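Long-range contact in CalS10 (Micromonospora echinospora, PDB 6UK5), which binds S-adenosylmethionine and is thought to methylate an amino pentose in the biosynthesis of calicheamicin: residues H22-G34 with G168-R181. Sequence-based numbering, arbitrary orientation.
Sequences HAEVYEAAYRGRG and GGDLVREEGRTVAR. With SAM (S-adenosylmethionine), chain D.
The Arg177 guanidinium has Val179 CG2 over one face, offset toward the rim, and the carbonyl O of Glu24 at its edge, a weak hydrogen bond from NH2. Arg177 NH1 pairs with Glu24 OE2 at 2.7 Å, carboxylate and guanidinium planes 13° apart, while Arg177 NE grips Glu174 OE1 at 2.6 Å across the type II turn of the hairpin. Beside Arg177, Val25 CG1 packs on Val179 CG1 at 3.9 Å. The Arg33 guanidinium stands 74° to the Asp170 carboxylate: NE meets the syn lone pair of OD1 at 2.6 Å, OD1 lying out of the guanidinium plane, whereas OD2, weakly bonded, and Gly169 N lie at the guanidinium edge. Extended from CG to NE, Arg33 spans to strand 165-174, where NH2 bonds weakly to Gly169 O. Asp170 OD2 also binds Arg181 NH2 at 2.6 Å; an alanine here would probably cost Arg33 its ion pair and remove the carboxylate bridging it to Arg181. Tyr26 OH donates to SAM OXT at 2.6 Å. Two ion-pair networks flanking small apolar contacts of Ala28, Ala29 and Val172 thus join the five-stranded sheet, distinct from the Rossmann-like one, to helix 20-32, which lies between it and the cofactor.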
loop_
_atom_site.group_PDB
_atom_site.type_symbol
_atom_site.label_atom_id
_atom_site.label_comp_id
_atom_site.label_asym_id
_atom_site.label_seq_id
_atom_site.Cartn_x
_atom_site.Cartn_y
_atom_site.Cartn_z
ATOM N N HIS A 22 -5.644 11.029 -9.777
ATOM C CA HIS A 22 -6.206 11.229 -8.445
ATOM C C HIS A 22 -7.705 10.960 -8.433
ATOM O O HIS A 22 -8.223 10.334 -7.501
ATOM C CB HIS A 22 -5.914 12.651 -7.965
ATOM C CG HIS A 22 -6.174 12.864 -6.505
ATOM N ND1 HIS A 22 -6.404 14.110 -5.965
ATOM C CD2 HIS A 22 -6.235 11.990 -5.473
ATOM C CE1 HIS A 22 -6.600 13.996 -4.664
ATOM N NE2 HIS A 22 -6.502 12.719 -4.340
ATOM N N ALA A 23 -8.420 11.424 -9.461
ATOM C CA ALA A 23 -9.864 11.230 -9.504
ATOM C C ALA A 23 -10.228 9.751 -9.488
ATOM O O ALA A 23 -11.245 9.363 -8.901
ATOM C CB ALA A 23 -10.443 11.903 -10.752
ATOM N N GLU A 24 -9.402 8.914 -10.115
ATOM C CA GLU A 24 -9.717 7.494 -10.230
ATOM C C GLU A 24 -9.682 6.798 -8.873
ATOM O O GLU A 24 -10.476 5.885 -8.617
ATOM C CB GLU A 24 -8.732 6.838 -11.198
ATOM C CG GLU A 24 -8.983 5.366 -11.470
ATOM C CD GLU A 24 -7.793 4.694 -12.111
ATOM O OE1 GLU A 24 -6.944 5.413 -12.684
ATOM O OE2 GLU A 24 -7.712 3.451 -12.030
ATOM N N VAL A 25 -8.773 7.216 -7.993
ATOM C CA VAL A 25 -8.536 6.569 -6.709
ATOM C C VAL A 25 -9.055 7.386 -5.541
ATOM O O VAL A 25 -8.993 6.917 -4.394
ATOM C CB VAL A 25 -7.038 6.268 -6.509
ATOM C CG1 VAL A 25 -6.554 5.244 -7.522
ATOM C CG2 VAL A 25 -6.219 7.553 -6.611
ATOM N N TYR A 26 -9.567 8.591 -5.789
ATOM C CA TYR A 26 -9.852 9.518 -4.699
ATOM C C TYR A 26 -10.920 8.990 -3.747
ATOM O O TYR A 26 -10.806 9.162 -2.527
ATOM C CB TYR A 26 -10.266 10.862 -5.306
ATOM C CG TYR A 26 -11.161 11.707 -4.443
ATOM C CD1 TYR A 26 -12.528 11.764 -4.675
ATOM C CD2 TYR A 26 -10.641 12.463 -3.407
ATOM C CE1 TYR A 26 -13.353 12.543 -3.893
ATOM C CE2 TYR A 26 -11.456 13.242 -2.617
ATOM C CZ TYR A 26 -12.811 13.283 -2.865
ATOM O OH TYR A 26 -13.627 14.064 -2.079
ATOM N N GLU A 27 -11.950 8.327 -4.269
ATOM C CA GLU A 27 -13.018 7.842 -3.398
ATOM C C GLU A 27 -12.611 6.570 -2.660
ATOM O O GLU A 27 -12.929 6.402 -1.477
ATOM C CB GLU A 27 -14.294 7.609 -4.203
ATOM C CG GLU A 27 -14.615 8.728 -5.172
ATOM C CD GLU A 27 -15.945 8.529 -5.864
ATOM O OE1 GLU A 27 -16.971 8.411 -5.157
ATOM O OE2 GLU A 27 -15.959 8.478 -7.114
ATOM N N ALA A 28 -11.920 5.661 -3.353
ATOM C CA ALA A 28 -11.479 4.417 -2.734
ATOM C C ALA A 28 -10.793 4.651 -1.393
ATOM O O ALA A 28 -11.017 3.902 -0.435
ATOM C CB ALA A 28 -10.530 3.683 -3.684
ATOM N N ALA A 29 -9.955 5.680 -1.303
ATOM C CA ALA A 29 -9.182 5.889 -0.083
ATOM C C ALA A 29 -10.077 6.280 1.087
ATOM O O ALA A 29 -10.030 5.658 2.155
ATOM C CB ALA A 29 -8.116 6.959 -0.319
ATOM N N TYR A 30 -10.900 7.311 0.906
ATOM C CA TYR A 30 -11.686 7.824 2.021
ATOM C C TYR A 30 -12.798 6.865 2.421
ATOM O O TYR A 30 -13.187 6.829 3.595
ATOM C CB TYR A 30 -12.236 9.196 1.645
ATOM C CG TYR A 30 -11.130 10.215 1.491
ATOM C CD1 TYR A 30 -10.475 10.740 2.598
ATOM C CD2 TYR A 30 -10.716 10.625 0.230
ATOM C CE1 TYR A 30 -9.451 11.662 2.452
ATOM C CE2 TYR A 30 -9.696 11.543 0.073
ATOM C CZ TYR A 30 -9.065 12.058 1.186
ATOM O OH TYR A 30 -8.047 12.973 1.030
ATOM N N ARG A 31 -13.323 6.082 1.474
ATOM C CA ARG A 31 -14.287 5.046 1.830
ATOM C C ARG A 31 -13.631 3.947 2.658
ATOM O O ARG A 31 -14.229 3.448 3.619
ATOM C CB ARG A 31 -14.931 4.460 0.573
ATOM C CG ARG A 31 -16.376 4.899 0.368
ATOM C CD ARG A 31 -17.051 4.152 -0.776
ATOM N NE ARG A 31 -16.827 4.794 -2.068
ATOM C CZ ARG A 31 -17.589 5.762 -2.571
ATOM N NH1 ARG A 31 -18.636 6.220 -1.893
ATOM N NH2 ARG A 31 -17.302 6.279 -3.757
ATOM N N GLY A 32 -12.401 3.565 2.310
ATOM C CA GLY A 32 -11.709 2.543 3.076
ATOM C C GLY A 32 -11.465 2.935 4.520
ATOM O O GLY A 32 -11.449 2.076 5.405
ATOM N N ARG A 33 -11.274 4.227 4.783
ATOM C CA ARG A 33 -11.105 4.697 6.152
ATOM C C ARG A 33 -12.432 4.923 6.862
ATOM O O ARG A 33 -12.430 5.170 8.073
ATOM C CB ARG A 33 -10.271 5.980 6.175
ATOM C CG ARG A 33 -8.779 5.730 5.999
ATOM C CD ARG A 33 -7.964 7.013 6.086
ATOM N NE ARG A 33 -6.526 6.743 6.092
ATOM C CZ ARG A 33 -5.747 6.781 7.173
ATOM N NH1 ARG A 33 -6.245 7.092 8.363
ATOM N NH2 ARG A 33 -4.454 6.512 7.059
ATOM N N GLY A 34 -13.552 4.857 6.146
ATOM C CA GLY A 34 -14.850 4.841 6.790
ATOM C C GLY A 34 -15.755 6.001 6.439
ATOM O O GLY A 34 -16.762 6.220 7.119
ATOM N N GLY A 168 0.110 9.419 7.121
ATOM C CA GLY A 168 -0.923 8.429 6.929
ATOM C C GLY A 168 -0.480 7.392 5.905
ATOM O O GLY A 168 0.469 7.598 5.165
ATOM N N GLY A 169 -1.200 6.270 5.872
ATOM C CA GLY A 169 -0.873 5.216 4.931
ATOM C C GLY A 169 -2.112 4.398 4.664
ATOM O O GLY A 169 -2.892 4.126 5.581
ATOM N N ASP A 170 -2.311 4.013 3.409
ATOM C CA ASP A 170 -3.491 3.258 3.026
ATOM C C ASP A 170 -3.123 2.258 1.949
ATOM O O ASP A 170 -2.342 2.561 1.042
ATOM C CB ASP A 170 -4.589 4.194 2.498
ATOM C CG ASP A 170 -5.034 5.211 3.523
ATOM O OD1 ASP A 170 -5.896 4.870 4.360
ATOM O OD2 ASP A 170 -4.510 6.346 3.497
ATOM N N LEU A 171 -3.684 1.060 2.062
ATOM C CA LEU A 171 -3.545 0.028 1.044
ATOM C C LEU A 171 -4.926 -0.568 0.826
ATOM O O LEU A 171 -5.471 -1.198 1.738
ATOM C CB LEU A 171 -2.575 -1.068 1.475
ATOM C CG LEU A 171 -2.302 -2.139 0.410
ATOM C CD1 LEU A 171 -1.113 -1.760 -0.481
ATOM C CD2 LEU A 171 -2.164 -3.520 1.019
ATOM N N VAL A 172 -5.507 -0.377 -0.353
ATOM C CA VAL A 172 -6.750 -1.048 -0.712
ATOM C C VAL A 172 -6.397 -2.048 -1.803
ATOM O O VAL A 172 -5.713 -1.695 -2.770
ATOM C CB VAL A 172 -7.836 -0.069 -1.186
ATOM C CG1 VAL A 172 -9.022 -0.841 -1.774
ATOM C CG2 VAL A 172 -8.289 0.828 -0.045
ATOM N N ARG A 173 -6.858 -3.286 -1.653
ATOM C CA ARG A 173 -6.633 -4.323 -2.653
ATOM C C ARG A 173 -7.965 -4.573 -3.346
ATOM O O ARG A 173 -8.895 -5.114 -2.738
ATOM C CB ARG A 173 -6.103 -5.618 -2.037
ATOM C CG ARG A 173 -5.730 -6.685 -3.080
ATOM C CD ARG A 173 -4.581 -6.160 -3.962
ATOM N NE ARG A 173 -3.958 -7.153 -4.836
ATOM C CZ ARG A 173 -4.460 -7.553 -6.001
ATOM N NH1 ARG A 173 -5.604 -7.058 -6.450
ATOM N NH2 ARG A 173 -3.810 -8.446 -6.726
ATOM N N GLU A 174 -8.058 -4.173 -4.603
ATOM C CA GLU A 174 -9.237 -4.444 -5.402
ATOM C C GLU A 174 -8.908 -5.572 -6.366
ATOM O O GLU A 174 -7.740 -5.885 -6.613
ATOM C CB GLU A 174 -9.665 -3.202 -6.193
ATOM C CG GLU A 174 -10.624 -2.259 -5.484
ATOM C CD GLU A 174 -10.635 -0.871 -6.101
ATOM O OE1 GLU A 174 -10.295 -0.747 -7.301
ATOM O OE2 GLU A 174 -10.988 0.089 -5.382
ATOM N N GLU A 175 -9.948 -6.182 -6.916
ATOM C CA GLU A 175 -9.769 -7.204 -7.939
ATOM C C GLU A 175 -9.455 -6.496 -9.251
ATOM O O GLU A 175 -10.293 -5.771 -9.795
ATOM C CB GLU A 175 -10.983 -8.121 -8.020
ATOM C CG GLU A 175 -11.093 -9.064 -6.814
ATOM C CD GLU A 175 -9.842 -9.907 -6.618
ATOM O OE1 GLU A 175 -9.211 -10.270 -7.639
ATOM O OE2 GLU A 175 -9.502 -10.199 -5.448
ATOM N N GLY A 176 -8.238 -6.709 -9.744
ATOM C CA GLY A 176 -7.715 -6.077 -10.934
ATOM C C GLY A 176 -6.810 -4.888 -10.684
ATOM O O GLY A 176 -6.174 -4.411 -11.632
ATOM N N ARG A 177 -6.735 -4.386 -9.452
ATOM C CA ARG A 177 -5.779 -3.334 -9.130
ATOM C C ARG A 177 -5.587 -3.288 -7.620
ATOM O O ARG A 177 -6.502 -3.601 -6.855
ATOM C CB ARG A 177 -6.205 -1.968 -9.669
ATOM C CG ARG A 177 -7.458 -1.402 -9.059
ATOM C CD ARG A 177 -7.562 0.068 -9.385
ATOM N NE ARG A 177 -8.571 0.738 -8.579
ATOM C CZ ARG A 177 -8.805 2.044 -8.623
ATOM N NH1 ARG A 177 -8.103 2.818 -9.438
ATOM N NH2 ARG A 177 -9.743 2.573 -7.853
ATOM N N THR A 178 -4.391 -2.883 -7.203
ATOM C CA THR A 178 -4.098 -2.544 -5.816
ATOM C C THR A 178 -3.612 -1.105 -5.747
ATOM O O THR A 178 -2.834 -0.661 -6.598
ATOM C CB THR A 178 -3.041 -3.471 -5.229
ATOM O OG1 THR A 178 -1.770 -2.813 -5.239
ATOM C CG2 THR A 178 -2.954 -4.706 -6.067
ATOM N N VAL A 179 -4.073 -0.381 -4.733
ATOM C CA VAL A 179 -3.793 1.039 -4.590
ATOM C C VAL A 179 -3.165 1.263 -3.222
ATOM O O VAL A 179 -3.785 0.972 -2.192
ATOM C CB VAL A 179 -5.073 1.874 -4.758
ATOM C CG1 VAL A 179 -4.771 3.356 -4.634
ATOM C CG2 VAL A 179 -5.733 1.542 -6.092
ATOM N N ALA A 180 -1.936 1.770 -3.218
ATOM C CA ALA A 180 -1.230 2.154 -2.007
ATOM C C ALA A 180 -1.087 3.668 -1.955
ATOM O O ALA A 180 -0.941 4.330 -2.987
ATOM C CB ALA A 180 0.155 1.504 -1.939
ATOM N N ARG A 181 -1.139 4.215 -0.744
ATOM C CA ARG A 181 -0.988 5.649 -0.560
ATOM C C ARG A 181 -0.234 5.919 0.729
ATOM O O ARG A 181 -0.552 5.337 1.770
ATOM C CB ARG A 181 -2.336 6.372 -0.509
ATOM C CG ARG A 181 -2.191 7.877 -0.691
ATOM C CD ARG A 181 -3.387 8.629 -0.160
ATOM N NE ARG A 181 -3.446 8.560 1.296
ATOM C CZ ARG A 181 -4.436 9.053 2.032
ATOM N NH1 ARG A 181 -5.473 9.640 1.446
ATOM N NH2 ARG A 181 -4.394 8.946 3.354
HETATM N N SAM D . -17.764 17.563 -2.503
HETATM C CA SAM D . -16.532 16.918 -2.829
HETATM C C SAM D . -16.423 15.499 -2.191
HETATM O O SAM D . -16.738 15.367 -0.982
HETATM O OXT SAM D . -16.017 14.592 -2.945
HETATM C CB SAM D . -15.352 17.788 -2.376
HETATM C CG SAM D . -14.126 17.358 -3.164
HETATM S SD SAM D . -12.714 17.974 -2.223
HETATM C CE SAM D . -11.419 16.910 -2.836
HETATM C "C5'" SAM D . -12.228 19.576 -2.972
HETATM C "C4'" SAM D . -12.710 19.898 -4.393
HETATM O "O4'" SAM D . -12.766 21.327 -4.547
HETATM C "C3'" SAM D . -11.802 19.372 -5.508
HETATM O "O3'" SAM D . -12.445 18.327 -6.233
HETATM C "C2'" SAM D . -11.553 20.590 -6.419
HETATM O "O2'" SAM D . -11.791 20.286 -7.789
HETATM C "C1'" SAM D . -12.549 21.629 -5.904
HETATM N N9 SAM D . -12.088 23.009 -5.993
HETATM C C8 SAM D . -10.970 23.557 -5.416
HETATM N N7 SAM D . -10.850 24.847 -5.602
HETATM C C5 SAM D . -11.968 25.178 -6.349
HETATM C C6 SAM D . -12.444 26.401 -6.859
HETATM N N6 SAM D . -11.797 27.563 -6.728
HETATM N N1 SAM D . -13.618 26.390 -7.527
HETATM C C2 SAM D . -14.259 25.228 -7.681
HETATM N N3 SAM D . -13.903 24.013 -7.258
HETATM C C4 SAM D . -12.743 24.056 -6.596
#